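Exo-beta-1,3-glucanase (Streptomyces sp. SirexAA-E, PDB 4PEY) hydrolyses laminarin and laminarioligosaccharides from their non-reducing ends, as an exo-acting beta-1,3-glucanase of glycoside hydrolase family 55, to give glucose and laminaribiose. Local coordinates at residues A[461-466]-A[504-509]. The protein carries 1 engineered substitution. Numbering follows the deposited sequence.
Sequences YDAPDQ and PDIRQQ. With BGC (beta-D-glucopyranose), chain B; BGC (beta-D-glucopyranose), chain C.
Q466 reaches across to R507 and grips its backbone with both ends of one carboxamide, joining the loop after strand 450-458 to the short strand 507-508, within the parallel beta-helix that forms the C-terminal half of this GH55 enzyme. From CB the chain runs to CG, which lies anti to the backbone N (chi1 -165°), then bends at chi2 and brings CD 3.6 Å from R507 O. OE1 accepts R507 N at 2.8 Å on a lone pair in the amide plane, with a nearly straight N-H...O angle of 172°. NE2 donates to R507 O, also at 2.8 Å, close to the plane of the amide. The two in-plane bonds hold the carboxamide edge-on to the R507 backbone, fix its rotation and settle which end is oxygen and which nitrogen. OE1 also lies 3.4 Å from I506 CA and accepts a water, which donates a second bond to D505 O. A leucine in place of Q466 would probably leave R507 N and O without these mates and the water with one anchor fewer.

Beside this polar grip, I506 lays its extended CG1-CD1 branch against the 463-465 backbone, CG1 anti to the carbonyl carbon (chi1 -76°) and CD1 3.5 Å from A463 O. Its CD1 meets A463 CB at 3.9 Å in a small buried apolar contact. N503 bridges the two segments, its ND2 donating to P464 O and its OD1 accepting from D505 N.

At the start of 461-466 the chain enters the substrate site: D462 forms a salt bridge with R403, and the Y461 ring packs edge-to-face with H437, both substrate-binding residues. The Y461 hydroxyl ends among the bound sugars, its OH 3.0 Å from O4 of the glucose of chain B.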
loop_
_atom_site.group_PDB
_atom_site.type_symbol
_atom_site.label_atom_id
_atom_site.label_comp_id
_atom_site.label_asym_id
_atom_site.label_seq_id
_atom_site.Cartn_x
_atom_site.Cartn_y
_atom_site.Cartn_z
ATOM N N TYR A 461 -7.278 -0.135 18.808
ATOM C CA TYR A 461 -7.960 -1.132 19.641
ATOM C C TYR A 461 -7.777 -0.853 21.130
ATOM O O TYR A 461 -8.553 -1.343 21.967
ATOM C CB TYR A 461 -7.446 -2.549 19.368
ATOM C CG TYR A 461 -7.570 -3.049 17.952
ATOM C CD1 TYR A 461 -8.398 -2.419 17.027
ATOM C CD2 TYR A 461 -6.858 -4.170 17.542
ATOM C CE1 TYR A 461 -8.506 -2.897 15.722
ATOM C CE2 TYR A 461 -6.960 -4.653 16.252
ATOM C CZ TYR A 461 -7.783 -4.014 15.348
ATOM O OH TYR A 461 -7.880 -4.496 14.066
ATOM N N ASP A 462 -6.732 -0.098 21.459
ATOM C CA ASP A 462 -6.231 -0.080 22.828
ATOM C C ASP A 462 -6.503 1.220 23.587
ATOM O O ASP A 462 -5.896 1.479 24.629
ATOM C CB ASP A 462 -4.725 -0.416 22.843
ATOM C CG ASP A 462 -3.896 0.420 21.868
ATOM O OD1 ASP A 462 -4.452 1.213 21.080
ATOM O OD2 ASP A 462 -2.658 0.252 21.884
ATOM N N ALA A 463 -7.444 2.013 23.088
ATOM C CA ALA A 463 -7.923 3.167 23.841
ATOM C C ALA A 463 -8.430 2.678 25.195
ATOM O O ALA A 463 -9.276 1.789 25.252
ATOM C CB ALA A 463 -9.022 3.889 23.079
ATOM N N PRO A 464 -7.903 3.242 26.292
ATOM C CA PRO A 464 -8.250 2.676 27.604
ATOM C C PRO A 464 -9.657 3.032 28.079
ATOM O O PRO A 464 -10.260 2.273 28.848
ATOM C CB PRO A 464 -7.189 3.276 28.537
ATOM C CG PRO A 464 -6.713 4.506 27.857
ATOM C CD PRO A 464 -6.801 4.218 26.375
ATOM N N ASP A 465 -10.164 4.178 27.636
ATOM C CA ASP A 465 -11.481 4.634 28.050
ATOM C C ASP A 465 -11.960 5.734 27.113
ATOM O O ASP A 465 -11.223 6.167 26.218
ATOM C CB ASP A 465 -11.476 5.111 29.516
ATOM C CG ASP A 465 -10.401 6.156 29.806
ATOM O OD1 ASP A 465 -9.838 6.120 30.925
ATOM O OD2 ASP A 465 -10.121 7.017 28.948
ATOM N N GLN A 466 -13.203 6.163 27.306
ATOM C CA GLN A 466 -13.803 7.180 26.456
ATOM C C GLN A 466 -13.025 8.498 26.494
ATOM O O GLN A 466 -12.808 9.130 25.456
ATOM C CB GLN A 466 -15.254 7.415 26.872
ATOM C CG GLN A 466 -16.060 8.169 25.834
ATOM C CD GLN A 466 -16.250 7.348 24.571
ATOM O OE1 GLN A 466 -16.762 6.226 24.630
ATOM N NE2 GLN A 466 -15.812 7.887 23.421
ATOM N N PRO A 504 -14.566 -2.307 25.581
ATOM C CA PRO A 504 -15.626 -2.413 24.571
ATOM C C PRO A 504 -16.861 -1.569 24.868
ATOM O O PRO A 504 -17.812 -1.613 24.084
ATOM C CB PRO A 504 -15.968 -3.911 24.573
ATOM C CG PRO A 504 -15.541 -4.395 25.914
ATOM C CD PRO A 504 -14.330 -3.584 26.276
ATOM N N ASP A 505 -16.851 -0.801 25.955
ATOM C CA ASP A 505 -17.946 0.135 26.212
ATOM C C ASP A 505 -17.777 1.455 25.458
ATOM O O ASP A 505 -18.679 2.298 25.452
ATOM C CB ASP A 505 -18.079 0.418 27.703
ATOM C CG ASP A 505 -18.482 -0.805 28.485
ATOM O OD1 ASP A 505 -19.164 -1.676 27.903
ATOM O OD2 ASP A 505 -18.119 -0.893 29.674
ATOM N N ILE A 506 -16.627 1.626 24.817
ATOM C CA ILE A 506 -16.325 2.854 24.093
ATOM C C ILE A 506 -17.262 3.083 22.904
ATOM O O ILE A 506 -17.763 2.134 22.281
ATOM C CB ILE A 506 -14.836 2.846 23.647
ATOM C CG1 ILE A 506 -13.956 3.150 24.866
ATOM C CG2 ILE A 506 -14.537 3.860 22.524
ATOM C CD1 ILE A 506 -12.473 2.998 24.630
ATOM N N ARG A 507 -17.532 4.356 22.639
ATOM C CA ARG A 507 -18.274 4.797 21.467
ATOM C C ARG A 507 -17.398 5.674 20.573
ATOM O O ARG A 507 -16.678 6.554 21.057
ATOM C CB ARG A 507 -19.524 5.576 21.883
ATOM C CG ARG A 507 -20.567 4.704 22.556
ATOM C CD ARG A 507 -21.061 3.623 21.603
ATOM N NE ARG A 507 -22.088 2.770 22.202
ATOM C CZ ARG A 507 -21.872 1.563 22.721
ATOM N NH1 ARG A 507 -20.653 1.025 22.719
ATOM N NH2 ARG A 507 -22.891 0.876 23.227
ATOM N N GLN A 508 -17.478 5.421 19.272
ATOM C CA GLN A 508 -16.795 6.213 18.253
ATOM C C GLN A 508 -17.883 6.999 17.537
ATOM O O GLN A 508 -18.778 6.392 16.962
ATOM C CB GLN A 508 -16.036 5.299 17.284
ATOM C CG GLN A 508 -15.412 5.996 16.072
ATOM C CD GLN A 508 -14.102 6.705 16.390
ATOM O OE1 GLN A 508 -13.391 6.348 17.339
ATOM N NE2 GLN A 508 -13.772 7.713 15.591
ATOM N N GLN A 509 -17.859 8.329 17.591
ATOM C CA GLN A 509 -19.003 9.074 17.060
ATOM C C GLN A 509 -19.220 8.805 15.569
ATOM O O GLN A 509 -20.357 8.630 15.120
ATOM C CB GLN A 509 -18.837 10.572 17.304
ATOM C CG GLN A 509 -20.105 11.368 17.113
ATOM C CD GLN A 509 -20.111 12.655 17.936
ATOM O OE1 GLN A 509 -19.647 12.689 19.079
ATOM N NE2 GLN A 509 -20.639 13.711 17.359
HETATM C C2 BGC B . -10.129 -7.942 11.289
HETATM C C3 BGC B . -8.872 -7.725 12.121
HETATM C C4 BGC B . -9.247 -7.558 13.586
HETATM C C5 BGC B . -10.086 -8.744 14.031
HETATM C C6 BGC B . -10.476 -8.595 15.496
HETATM C C1 BGC B . -11.012 -9.039 11.870
HETATM O O2 BGC B . -9.742 -8.325 9.986
HETATM O O3 BGC B . -8.280 -6.520 11.588
HETATM O O4 BGC B . -8.065 -7.437 14.355
HETATM O O5 BGC B . -11.263 -8.797 13.242
HETATM O O6 BGC B . -11.201 -9.738 15.903
HETATM C C2 BGC C . -6.355 -5.220 11.053
HETATM C C3 BGC C . -4.829 -5.210 11.054
HETATM C C4 BGC C . -4.313 -6.030 12.225
HETATM C C5 BGC C . -4.885 -7.437 12.156
HETATM C C6 BGC C . -4.357 -8.296 13.295
HETATM C C1 BGC C . -6.923 -6.631 11.225
HETATM O O2 BGC C . -6.825 -4.639 9.844
HETATM O O3 BGC C . -4.360 -3.884 11.176
HETATM O O4 BGC C . -2.905 -6.066 12.224
HETATM O O5 BGC C . -6.285 -7.342 12.271
HETATM O O6 BGC C . -4.923 -7.859 14.510
HETATM O O HOH W 1 -18.592 5.027 26.245
#